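PDB 2QTP: peptide synthase from Silicibacter pomeroyi DSS-3, which is of unknown biochemical function but belongs to a family with a variant of the Bacillus chorismate mutase fold and may take part in amino-acid metabolism. Local coordinates for residues Glu37-Gly42 with Leu48-Asp53. Residues are numbered along the deposited sequence; the frame is centred on the assembly and turned at random.
Sequences ENPFAG and LTELMD
Phe40 packs against Leu48 and Leu51 where, in this variant of the Bacillus chorismate mutase fold, the loop between strand 21-37 and helix 49-70 folds back on the start of that helix. The loop reverses through a type I beta turn, Asn38 to Ala41, combined with an Asx turn. Asparagine suits the first position because OD1 of Asn38 accepts a hydrogen bond from the backbone N of Phe40, 3.0 Å away and well above the carbonyl plane, while ND2 of Asn38 is hydrogen-bonded to ND1 of His94 in helix 92-98. Proline suits the second, its ring holding phi at -64°, as this position favours.

The tight part is apolar. With CG of Phe40 beside its own backbone N (chi1 -52°), the ring points at the helix and its CD2 meets two leucine methyls obliquely, CD2 of Leu48 at 3.6 Å and CD1 of Leu51 at 3.7 Å. One ring face is covered by CG of Pro39, 4.0 Å above its centre. Leu51 is buried, and its forked end serves two neighbours: while CD1 turns to Phe40, CD2 lies 3.7 Å from CD of Pro39. Both leucines also touch His94 and Ala97 of helix 92-98. An alanine in place of Phe40 would probably open a gap beside both leucines and under Pro39, leaving the loop less firmly packed on the helix.

The solvent-facing side belongs to Glu50, a charged neighbour making neither hydrogen bond nor salt bridge across the contact. Among its methylenes only CB touches the ring, 4.0 Å from CZ of Phe40. The extended chain carries the carboxylate across Pro39 towards the ring margin, bringing OE2 of Glu50 to 3.4 Å from CB of Pro39.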
ATOM      1  N   GLU A  37     -13.747  -3.100   2.763  1.00 68.33           N
ATOM      2  CA  GLU A  37     -14.379  -4.124   3.572  1.00 71.08           C
ATOM      3  C   GLU A  37     -13.809  -5.482   3.172  1.00 68.61           C
ATOM      4  O   GLU A  37     -13.634  -5.763   1.991  1.00 67.16           O
ATOM      5  CB  GLU A  37     -15.902  -4.094   3.375  1.00 72.15           C
ATOM      6  CG  GLU A  37     -16.665  -5.180   4.171  1.00 81.67           C
ATOM      7  CD  GLU A  37     -18.179  -5.189   3.894  1.00 83.43           C
ATOM      8  OE1 GLU A  37     -18.857  -4.199   4.270  1.00 93.34           O
ATOM      9  OE2 GLU A  37     -18.674  -6.188   3.307  1.00101.10           O
ATOM     10  N   ASN A  38     -13.461  -6.300   4.163  1.00 65.32           N
ATOM     11  CA  ASN A  38     -12.964  -7.651   3.922  1.00 64.63           C
ATOM     12  C   ASN A  38     -14.194  -8.531   3.788  1.00 65.65           C
ATOM     13  O   ASN A  38     -14.949  -8.670   4.752  1.00 65.43           O
ATOM     14  CB  ASN A  38     -12.087  -8.064   5.107  1.00 63.76           C
ATOM     15  CG  ASN A  38     -11.522  -9.439   5.005  1.00 61.82           C
ATOM     16  OD1 ASN A  38     -11.777 -10.190   4.053  1.00 61.84           O
ATOM     17  ND2 ASN A  38     -10.772  -9.828   6.066  1.00 60.92           N
ATOM     18  N   PRO A  39     -14.442  -9.099   2.588  1.00 68.14           N
ATOM     19  CA  PRO A  39     -15.637  -9.964   2.475  1.00 67.28           C
ATOM     20  C   PRO A  39     -15.575 -11.237   3.345  1.00 64.95           C
ATOM     21  O   PRO A  39     -16.600 -11.835   3.620  1.00 67.75           O
ATOM     22  CB  PRO A  39     -15.657 -10.325   0.967  1.00 67.40           C
ATOM     23  CG  PRO A  39     -14.224 -10.277   0.568  1.00 67.31           C
ATOM     24  CD  PRO A  39     -13.703  -9.044   1.311  1.00 69.85           C
ATOM     25  N   PHE A  40     -14.385 -11.605   3.808  1.00 64.63           N
ATOM     26  CA  PHE A  40     -14.190 -12.792   4.604  1.00 65.27           C
ATOM     27  C   PHE A  40     -14.001 -12.501   6.085  1.00 64.48           C
ATOM     28  O   PHE A  40     -13.583 -13.371   6.812  1.00 66.47           O
ATOM     29  CB  PHE A  40     -13.002 -13.585   4.047  1.00 65.74           C
ATOM     30  CG  PHE A  40     -13.105 -13.869   2.544  1.00 65.38           C
ATOM     31  CD1 PHE A  40     -14.298 -14.256   1.983  1.00 66.27           C
ATOM     32  CD2 PHE A  40     -11.992 -13.779   1.720  1.00 67.12           C
ATOM     33  CE1 PHE A  40     -14.395 -14.525   0.629  1.00 72.57           C
ATOM     34  CE2 PHE A  40     -12.093 -14.031   0.361  1.00 68.34           C
ATOM     35  CZ  PHE A  40     -13.293 -14.407  -0.172  1.00 66.28           C
ATOM     36  N   ALA A  41     -14.285 -11.275   6.516  1.00 63.38           N
ATOM     37  CA  ALA A  41     -14.208 -10.921   7.914  1.00 60.37           C
ATOM     38  C   ALA A  41     -15.205 -11.778   8.690  1.00 60.09           C
ATOM     39  O   ALA A  41     -16.347 -11.930   8.272  1.00 60.90           O
ATOM     40  CB  ALA A  41     -14.489  -9.394   8.148  1.00 58.11           C
ATOM     41  N   GLY A  42     -14.761 -12.337   9.812  1.00 57.54           N
ATOM     42  CA  GLY A  42     -15.599 -13.208  10.655  1.00 58.82           C
ATOM     43  C   GLY A  42     -15.826 -14.595  10.119  1.00 57.00           C
ATOM     44  O   GLY A  42     -16.584 -15.363  10.687  1.00 58.61           O
ATOM     45  N   LEU A  48     -10.007 -17.793  -1.905  1.00 65.22           N
ATOM     46  CA  LEU A  48      -9.820 -16.351  -1.740  1.00 63.81           C
ATOM     47  C   LEU A  48      -9.816 -15.603  -3.071  1.00 62.64           C
ATOM     48  O   LEU A  48      -9.353 -14.488  -3.138  1.00 60.73           O
ATOM     49  CB  LEU A  48      -8.511 -16.107  -0.972  1.00 65.38           C
ATOM     50  CG  LEU A  48      -8.407 -16.845   0.366  1.00 65.89           C
ATOM     51  CD1 LEU A  48      -7.007 -16.727   1.039  1.00 66.26           C
ATOM     52  CD2 LEU A  48      -9.507 -16.305   1.328  1.00 65.00           C
ATOM     53  N   THR A  49     -10.321 -16.233  -4.130  1.00 62.43           N
ATOM     54  CA  THR A  49     -10.384 -15.643  -5.459  1.00 62.91           C
ATOM     55  C   THR A  49     -10.879 -14.201  -5.408  1.00 65.95           C
ATOM     56  O   THR A  49     -10.299 -13.313  -6.032  1.00 68.50           O
ATOM     57  CB  THR A  49     -11.304 -16.512  -6.360  1.00 63.14           C
ATOM     58  OG1 THR A  49     -10.691 -17.791  -6.530  1.00 59.75           O
ATOM     59  CG2 THR A  49     -11.592 -15.880  -7.757  1.00 57.43           C
ATOM     60  N   GLU A  50     -11.949 -13.976  -4.655  1.00 67.11           N
ATOM     61  CA  GLU A  50     -12.586 -12.678  -4.616  1.00 68.44           C
ATOM     62  C   GLU A  50     -11.603 -11.599  -4.136  1.00 66.48           C
ATOM     63  O   GLU A  50     -11.595 -10.492  -4.666  1.00 66.73           O
ATOM     64  CB  GLU A  50     -13.837 -12.735  -3.721  1.00 69.17           C
ATOM     65  CG  GLU A  50     -14.674 -11.460  -3.763  1.00 77.87           C
ATOM     66  CD  GLU A  50     -15.797 -11.388  -2.719  1.00 75.91           C
ATOM     67  OE1 GLU A  50     -16.298 -12.444  -2.241  1.00 78.28           O
ATOM     68  OE2 GLU A  50     -16.168 -10.232  -2.403  1.00 85.80           O
ATOM     69  N   LEU A  51     -10.748 -11.922  -3.169  1.00 65.63           N
ATOM     70  CA  LEU A  51      -9.737 -10.957  -2.739  1.00 65.31           C
ATOM     71  C   LEU A  51      -8.594 -10.777  -3.750  1.00 64.85           C
ATOM     72  O   LEU A  51      -8.037  -9.698  -3.800  1.00 64.18           O
ATOM     73  CB  LEU A  51      -9.180 -11.268  -1.351  1.00 64.75           C
ATOM     74  CG  LEU A  51     -10.020 -10.847  -0.135  1.00 67.27           C
ATOM     75  CD1 LEU A  51      -9.333 -11.290   1.143  1.00 69.80           C
ATOM     76  CD2 LEU A  51     -10.303  -9.370  -0.070  1.00 65.71           C
HETATM   77  N   MSE A  52      -8.234 -11.821  -4.522  1.00 64.88           N
HETATM   78  CA  MSE A  52      -7.199 -11.699  -5.535  1.00 62.00           C
HETATM   79  C   MSE A  52      -7.685 -10.810  -6.669  1.00 63.61           C
HETATM   80  O   MSE A  52      -6.931  -9.967  -7.155  1.00 64.95           O
HETATM   81  CB  MSE A  52      -6.760 -13.063  -6.097  1.00 63.65           C
HETATM   82  CG  MSE A  52      -6.213 -14.061  -5.064  1.00 55.78           C
HETATM   83 SE   MSE A  52      -5.430 -15.619  -5.804  0.75 57.62          SE
HETATM   84  CE  MSE A  52      -4.929 -16.387  -4.073  1.00 57.61           C
ATOM     85  N   ASP A  53      -8.930 -11.010  -7.098  1.00 63.58           N
ATOM     86  CA  ASP A  53      -9.528 -10.173  -8.143  1.00 64.46           C
ATOM     87  C   ASP A  53      -9.624  -8.730  -7.675  1.00 64.44           C
ATOM     88  O   ASP A  53      -9.275  -7.829  -8.411  1.00 67.06           O
ATOM     89  CB  ASP A  53     -10.907 -10.685  -8.539  1.00 66.38           C
ATOM     90  CG  ASP A  53     -10.864 -12.027  -9.248  1.00 70.74           C
ATOM     91  OD1 ASP A  53      -9.808 -12.439  -9.772  1.00 65.93           O
ATOM     92  OD2 ASP A  53     -11.913 -12.681  -9.259  1.00 74.04           O
TER